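Local coordinates for sister chromatid cohesion protein (Chaetomium thermophilum, PDB 5T8V), which probably acts in loading cohesin onto chromatin, the present chain being the C-terminal fragment of the loader, a long, curved array of helices built from HEAT repeats, at residues Glu278-Leu283 with Asp406-Asp411; Phe385-Ala390 with Lys449-Glu454; Arg429-Met434 with Gly457-Ala462. All blocks are in the same frame, centred on the assembly; numbering follows the deposited sequence.

Contact 1 (Glu278-Leu283 with Asp406-Asp411); sequences EILTSL and DLFVED
Leu280 and Leu283 reach one aromatic ring, that of Phe408 on helix 402-414. Leu280, on helix 272-282, sends its CD2 methyl to the far end of the ring, 3.5 Å from Phe408 CZ, the two side chains running at a slant to each other. Next, Thr281 and Ser282 turn back on their own helix: both hydroxyls join their backbone N-H groups in donating to Glu278 O, Thr281 OG1 at 2.9 Å and Ser282 OG at 3.1 Å, the latter from above the carbonyl plane. Leu283 points back against Phe408, its CD2 methyl also 3.5 Å from Phe408 CZ but on the other side of the ring plane from Leu280 CD2. Phe408 has CG anti to the carbonyl carbon (chi1 -82°), which aims the ring at both leucines. With alanine in place of this ring, both CD2 methyls are likely to lose their shared partner, and a gap would probably open between the two segments. Helix 305-315 adds Ile310 against Leu280 and Val306 against Leu283, while farther along helix 402-414 Asp411 forms a salt bridge with Arg293. The contact itself is purely apolar: methyl groups on an aromatic end join two solenoid helices by shape and burial, with polar bonding kept to the periphery.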
# COMPACT_ATOMS: atom_id res chain seq x y z
N GLU A 278 14.03 10.42 -36.47
CA GLU A 278 13.25 11.54 -36.97
C GLU A 278 11.75 11.24 -36.90
O GLU A 278 10.96 12.11 -36.53
CB GLU A 278 13.68 11.92 -38.39
CG GLU A 278 13.73 10.79 -39.40
CD GLU A 278 14.39 11.22 -40.70
OE1 GLU A 278 14.84 12.39 -40.78
OE2 GLU A 278 14.46 10.40 -41.63
N ILE A 279 11.36 10.00 -37.20
CA ILE A 279 9.95 9.64 -37.08
C ILE A 279 9.46 9.89 -35.67
O ILE A 279 8.30 10.27 -35.46
CB ILE A 279 9.73 8.17 -37.50
CG1 ILE A 279 9.86 8.03 -39.02
CG2 ILE A 279 8.37 7.66 -37.03
CD1 ILE A 279 9.81 6.61 -39.53
N LEU A 280 10.32 9.69 -34.67
CA LEU A 280 9.90 9.88 -33.29
C LEU A 280 9.93 11.34 -32.86
O LEU A 280 9.31 11.69 -31.85
CB LEU A 280 10.77 9.05 -32.35
CG LEU A 280 10.63 7.53 -32.48
CD1 LEU A 280 11.65 6.82 -31.60
CD2 LEU A 280 9.22 7.07 -32.12
N THR A 281 10.62 12.21 -33.61
CA THR A 281 10.59 13.64 -33.31
C THR A 281 9.52 14.36 -34.12
O THR A 281 8.94 15.34 -33.63
CB THR A 281 11.95 14.28 -33.59
OG1 THR A 281 12.31 14.09 -34.96
CG2 THR A 281 13.02 13.66 -32.70
N SER A 282 9.24 13.91 -35.34
CA SER A 282 8.10 14.43 -36.08
C SER A 282 6.82 14.27 -35.27
O SER A 282 5.97 15.17 -35.25
CB SER A 282 7.97 13.71 -37.42
OG SER A 282 9.12 13.94 -38.23
N LEU A 283 6.67 13.13 -34.59
CA LEU A 283 5.50 12.90 -33.75
C LEU A 283 5.41 13.92 -32.63
O LEU A 283 4.31 14.22 -32.14
CB LEU A 283 5.55 11.48 -33.17
CG LEU A 283 4.46 11.10 -32.17
CD1 LEU A 283 3.10 11.04 -32.86
CD2 LEU A 283 4.80 9.78 -31.51
N ASP A 406 4.33 7.06 -22.66
CA ASP A 406 3.14 6.40 -22.14
C ASP A 406 2.25 5.88 -23.27
O ASP A 406 1.75 4.75 -23.20
CB ASP A 406 2.35 7.35 -21.24
CG ASP A 406 3.03 7.59 -19.90
OD1 ASP A 406 3.82 6.72 -19.47
OD2 ASP A 406 2.76 8.64 -19.28
N LEU A 407 2.05 6.68 -24.31
CA LEU A 407 1.20 6.27 -25.42
C LEU A 407 1.80 5.06 -26.15
O LEU A 407 1.09 4.10 -26.47
CB LEU A 407 1.00 7.43 -26.39
CG LEU A 407 -0.18 8.36 -26.08
CD1 LEU A 407 -0.07 9.64 -26.88
CD2 LEU A 407 -1.49 7.65 -26.37
N PHE A 408 3.10 5.11 -26.43
CA PHE A 408 3.76 3.97 -27.05
C PHE A 408 3.59 2.72 -26.21
O PHE A 408 3.23 1.65 -26.73
CB PHE A 408 5.25 4.27 -27.26
CG PHE A 408 5.53 5.08 -28.49
CD1 PHE A 408 5.24 4.58 -29.75
CD2 PHE A 408 6.11 6.33 -28.40
CE1 PHE A 408 5.51 5.31 -30.89
CE2 PHE A 408 6.38 7.08 -29.53
CZ PHE A 408 6.08 6.57 -30.77
N VAL A 409 3.83 2.82 -24.91
CA VAL A 409 3.68 1.66 -24.04
C VAL A 409 2.26 1.13 -24.10
O VAL A 409 2.03 -0.08 -24.21
CB VAL A 409 4.10 2.00 -22.60
CG1 VAL A 409 3.78 0.85 -21.65
CG2 VAL A 409 5.59 2.32 -22.55
N GLU A 410 1.27 2.02 -24.06
CA GLU A 410 -0.12 1.58 -24.11
C GLU A 410 -0.41 0.81 -25.40
O GLU A 410 -1.03 -0.26 -25.37
CB GLU A 410 -1.06 2.78 -23.98
CG GLU A 410 -1.13 3.35 -22.57
CD GLU A 410 -2.02 4.58 -22.48
OE1 GLU A 410 -1.51 5.70 -22.66
OE2 GLU A 410 -3.24 4.41 -22.24
N ASP A 411 0.05 1.34 -26.54
CA ASP A 411 -0.20 0.65 -27.80
C ASP A 411 0.52 -0.69 -27.85
O ASP A 411 -0.04 -1.69 -28.32
CB ASP A 411 0.23 1.53 -28.97
CG ASP A 411 -0.74 2.66 -29.23
OD1 ASP A 411 -1.49 3.03 -28.30
OD2 ASP A 411 -0.77 3.18 -30.36

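Contact 2 (Phe385-Ala390 with Lys449-Glu454); sequences FIVNRA and KNMALE
Met451 runs out from helix 446-474 nearly straight, with CG anti to the backbone N (chi1 -171°) and SD extended beyond it (chi2 -170°), and bends only at the thioether (chi3 70°). The extension carries the sulfur across to helix 357-391, where SD lies 4.1 Å from Ala390 CB. The final bend turns the methyl to Val387, whose CG1 is 4.0 Å from Met451 CE; this valine branch stands anti to its own backbone N, and the two side chains meet aslant. One flexible thioether thus serves two small side chains a helical turn apart. The extended methionine spans the 9.1 Å from Met451 CA to Ala390 CA, where alanine offers only a methyl. Elsewhere on helix 357-391, Arg389 forms a salt bridge with Glu284 through NH2. Met451 is also flanked by the two helices that lie between these in the chain: Met435 of helix 423-440 touches both Val387 and Met451, and Leu405 of helix 402-414 touches both Ala390 and Met451, so four helices of the solenoid meet around this side chain.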
# COMPACT_ATOMS: atom_id res chain seq x y z
N PHE A 385 15.71 5.85 -27.54
CA PHE A 385 15.28 7.21 -27.87
C PHE A 385 14.18 7.68 -26.92
O PHE A 385 14.32 8.71 -26.24
CB PHE A 385 14.81 7.28 -29.32
CG PHE A 385 14.57 8.69 -29.79
CD1 PHE A 385 15.63 9.51 -30.11
CD2 PHE A 385 13.28 9.18 -29.91
CE1 PHE A 385 15.41 10.81 -30.54
CE2 PHE A 385 13.06 10.47 -30.34
CZ PHE A 385 14.12 11.29 -30.66
N ILE A 386 13.08 6.92 -26.84
CA ILE A 386 11.90 7.43 -26.14
C ILE A 386 12.16 7.54 -24.64
O ILE A 386 11.70 8.49 -23.99
CB ILE A 386 10.66 6.57 -26.44
CG1 ILE A 386 10.89 5.10 -26.08
CG2 ILE A 386 10.27 6.73 -27.91
CD1 ILE A 386 9.62 4.25 -26.17
N VAL A 387 12.89 6.59 -24.05
CA VAL A 387 13.24 6.72 -22.64
C VAL A 387 14.19 7.90 -22.44
O VAL A 387 13.99 8.74 -21.56
CB VAL A 387 13.86 5.42 -22.10
CG1 VAL A 387 14.28 5.58 -20.64
CG2 VAL A 387 12.87 4.27 -22.23
N ASN A 388 15.23 7.97 -23.27
CA ASN A 388 16.20 9.05 -23.18
C ASN A 388 15.51 10.40 -23.09
O ASN A 388 15.71 11.16 -22.13
CB ASN A 388 17.14 9.02 -24.38
CG ASN A 388 18.02 10.25 -24.44
OD1 ASN A 388 18.62 10.65 -23.44
ND2 ASN A 388 18.09 10.87 -25.61
N ARG A 389 14.69 10.74 -24.09
CA ARG A 389 14.06 12.05 -24.05
C ARG A 389 12.82 12.10 -23.17
O ARG A 389 12.25 13.18 -22.99
CB ARG A 389 13.73 12.53 -25.47
CG ARG A 389 12.73 11.69 -26.21
CD ARG A 389 12.59 12.20 -27.64
NE ARG A 389 12.26 13.62 -27.70
CZ ARG A 389 13.15 14.61 -27.79
NH1 ARG A 389 14.45 14.34 -27.84
NH2 ARG A 389 12.74 15.87 -27.84
N ALA A 390 12.39 10.96 -22.62
CA ALA A 390 11.42 11.01 -21.53
C ALA A 390 12.08 11.51 -20.25
O ALA A 390 11.42 12.19 -19.45
CB ALA A 390 10.81 9.62 -21.29
N LYS A 449 13.69 6.60 -11.29
CA LYS A 449 13.14 5.51 -10.49
C LYS A 449 11.61 5.55 -10.50
O LYS A 449 10.96 4.52 -10.69
CB LYS A 449 13.66 5.58 -9.06
CG LYS A 449 15.11 5.16 -8.89
CD LYS A 449 15.52 5.17 -7.42
CE LYS A 449 16.99 4.83 -7.23
NZ LYS A 449 17.31 3.45 -7.70
N ASN A 450 11.04 6.73 -10.29
CA ASN A 450 9.58 6.86 -10.27
C ASN A 450 8.98 6.43 -11.60
O ASN A 450 8.00 5.68 -11.64
CB ASN A 450 9.19 8.30 -9.94
CG ASN A 450 9.65 8.72 -8.57
OD1 ASN A 450 10.25 7.93 -7.84
ND2 ASN A 450 9.37 9.97 -8.21
N MET A 451 9.55 6.90 -12.71
CA MET A 451 9.07 6.47 -14.01
C MET A 451 9.17 4.96 -14.16
O MET A 451 8.22 4.29 -14.59
CB MET A 451 9.86 7.18 -15.12
CG MET A 451 9.28 6.97 -16.51
SD MET A 451 10.37 7.54 -17.82
CE MET A 451 11.67 6.32 -17.72
N ALA A 452 10.33 4.40 -13.80
CA ALA A 452 10.56 2.97 -13.97
C ALA A 452 9.55 2.15 -13.20
O ALA A 452 9.00 1.17 -13.71
CB ALA A 452 11.99 2.62 -13.55
N LEU A 453 9.29 2.51 -11.94
CA LEU A 453 8.28 1.81 -11.16
C LEU A 453 6.90 1.98 -11.78
O LEU A 453 6.14 1.00 -11.91
CB LEU A 453 8.29 2.33 -9.72
CG LEU A 453 9.56 2.05 -8.91
CD1 LEU A 453 9.57 2.88 -7.64
CD2 LEU A 453 9.67 0.57 -8.58
N GLU A 454 6.56 3.20 -12.18
CA GLU A 454 5.23 3.46 -12.74
C GLU A 454 4.98 2.63 -13.99
O GLU A 454 3.86 2.15 -14.20
CB GLU A 454 5.09 4.95 -13.03
CG GLU A 454 3.78 5.33 -13.70
CD GLU A 454 3.47 6.82 -13.57
OE1 GLU A 454 4.33 7.56 -13.05
OE2 GLU A 454 2.37 7.24 -13.99

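Contact 3 (Arg429-Met434 with Gly457-Ala462); sequences RLLMLM and GTMCAA
Met459 stretches from helix 446-474 to lie against Met432 and Leu431 of helix 423-440, and its conformation decides which atoms meet. CG stands anti to the carbonyl carbon (chi1 -74°), the chain continues straight through the next bond, and the thioether then folds at its last torsion (chi3 -70°). This puts the sulfur and the methyl together against the root of Met432: Met459 SD is 3.8 Å from Met432 CB, and Met459 CE is 3.8 Å from Met432 CA. The methyl also approaches Leu431, with Leu431 CD2 4.2 Å from Met459 CE, the two side chains running obliquely to each other.

Met432 behaves differently. Although its CB points to the facing helix, the chain bends sharply after CG (chi2 -87°) and again at the thioether, so that SD and CE lead off elsewhere and Ala609 becomes a neighbour. One methionine is therefore extended and touches with its end, while the other is folded and touches with its base. Leu431 lies beside Met432 in sequence and also packs on Leu405 and Val409 of helix 402-414 and on Ile383 of helix 357-391.

The two helices follow each other in the chain and run antiparallel here, a helical pair consistent with the HEAT-repeat build of this protein. Between these two segments the buried contact is thioether and aliphatic carbon, held by dispersion and the exclusion of water; across it Met459 SD packs as an apolar group, and fit depends on how each methionine chain is bent.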
# COMPACT_ATOMS: atom_id res chain seq x y z
N ARG A 429 9.90 -5.95 -23.89
CA ARG A 429 10.95 -6.67 -23.20
C ARG A 429 12.14 -5.76 -22.92
O ARG A 429 12.62 -5.68 -21.78
CB ARG A 429 11.40 -7.88 -24.03
CG ARG A 429 12.44 -8.76 -23.35
CD ARG A 429 13.37 -9.41 -24.36
NE ARG A 429 12.64 -10.19 -25.35
CZ ARG A 429 13.20 -10.73 -26.43
NH1 ARG A 429 14.49 -10.56 -26.68
NH2 ARG A 429 12.46 -11.43 -27.28
N LEU A 430 12.64 -5.08 -23.95
CA LEU A 430 13.78 -4.19 -23.75
C LEU A 430 13.43 -3.04 -22.82
O LEU A 430 14.23 -2.65 -21.96
CB LEU A 430 14.29 -3.68 -25.09
CG LEU A 430 14.72 -4.77 -26.07
CD1 LEU A 430 15.16 -4.15 -27.38
CD2 LEU A 430 15.83 -5.63 -25.50
N LEU A 431 12.22 -2.49 -22.97
CA LEU A 431 11.79 -1.43 -22.06
C LEU A 431 11.79 -1.93 -20.61
O LEU A 431 12.28 -1.24 -19.71
CB LEU A 431 10.40 -0.94 -22.46
CG LEU A 431 10.04 0.50 -22.08
CD1 LEU A 431 8.88 0.99 -22.92
CD2 LEU A 431 9.70 0.61 -20.62
N MET A 432 11.28 -3.14 -20.39
CA MET A 432 11.24 -3.70 -19.04
C MET A 432 12.64 -3.89 -18.48
O MET A 432 12.94 -3.48 -17.35
CB MET A 432 10.47 -5.02 -19.05
CG MET A 432 10.46 -5.75 -17.73
SD MET A 432 11.89 -6.83 -17.52
CE MET A 432 11.53 -8.11 -18.72
N LEU A 433 13.53 -4.53 -19.26
CA LEU A 433 14.91 -4.69 -18.81
C LEU A 433 15.52 -3.34 -18.43
O LEU A 433 16.23 -3.23 -17.43
CB LEU A 433 15.74 -5.36 -19.91
CG LEU A 433 15.33 -6.78 -20.30
CD1 LEU A 433 16.16 -7.26 -21.48
CD2 LEU A 433 15.46 -7.74 -19.12
N MET A 434 15.23 -2.31 -19.22
CA MET A 434 15.80 -0.99 -18.94
C MET A 434 15.25 -0.41 -17.65
O MET A 434 15.99 0.19 -16.86
CB MET A 434 15.53 -0.06 -20.11
CG MET A 434 16.20 1.29 -19.99
SD MET A 434 16.27 2.17 -21.55
CE MET A 434 17.43 1.15 -22.46
N GLY A 457 4.75 -1.17 -13.31
CA GLY A 457 3.40 -1.46 -12.86
C GLY A 457 2.47 -1.82 -13.99
O GLY A 457 1.84 -2.88 -13.97
N THR A 458 2.37 -0.94 -15.00
CA THR A 458 1.47 -1.21 -16.11
C THR A 458 1.86 -2.48 -16.84
O THR A 458 1.00 -3.28 -17.24
CB THR A 458 1.45 -0.02 -17.09
OG1 THR A 458 2.74 0.15 -17.66
CG2 THR A 458 1.05 1.26 -16.38
N MET A 459 3.16 -2.70 -17.03
CA MET A 459 3.61 -3.94 -17.67
C MET A 459 3.23 -5.15 -16.84
O MET A 459 2.76 -6.17 -17.37
CB MET A 459 5.13 -3.89 -17.90
CG MET A 459 5.55 -2.97 -19.05
SD MET A 459 7.32 -2.99 -19.43
CE MET A 459 7.96 -2.16 -17.99
N CYS A 460 3.40 -5.06 -15.52
CA CYS A 460 2.99 -6.15 -14.63
C CYS A 460 1.51 -6.46 -14.81
O CYS A 460 1.12 -7.62 -14.98
CB CYS A 460 3.30 -5.77 -13.18
SG CYS A 460 3.52 -7.17 -12.09
N ALA A 461 0.67 -5.42 -14.78
CA ALA A 461 -0.76 -5.62 -14.99
C ALA A 461 -1.03 -6.30 -16.32
O ALA A 461 -1.87 -7.21 -16.40
CB ALA A 461 -1.49 -4.28 -14.92
N ALA A 462 -0.33 -5.88 -17.38
CA ALA A 462 -0.55 -6.48 -18.69
C ALA A 462 -0.22 -7.97 -18.68
O ALA A 462 -0.97 -8.79 -19.22
CB ALA A 462 0.28 -5.75 -19.74

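All three are buried, apolar core contacts, none at the surface; they differ in place along the array, their centres lying about 20 Å (contact 3), 23 Å (contact 2) and 32 Å (contact 1) from the centre of the chain. Contacts 2 and 3 share helix 446-474, each through one methionine, whereas contact 1 relies on an aromatic ring between leucines. Helix 357-391 ties contact 1 to contact 2, because Leu280 packs on Phe385 and Ile386. Val409 of the 406-411 segment reaches Leu431 of contact 3. Arg402 bridges the surroundings of contacts 1 and 2 by salt bridges to Asp406 and Glu454, so charged groups lie beside apolar contacts.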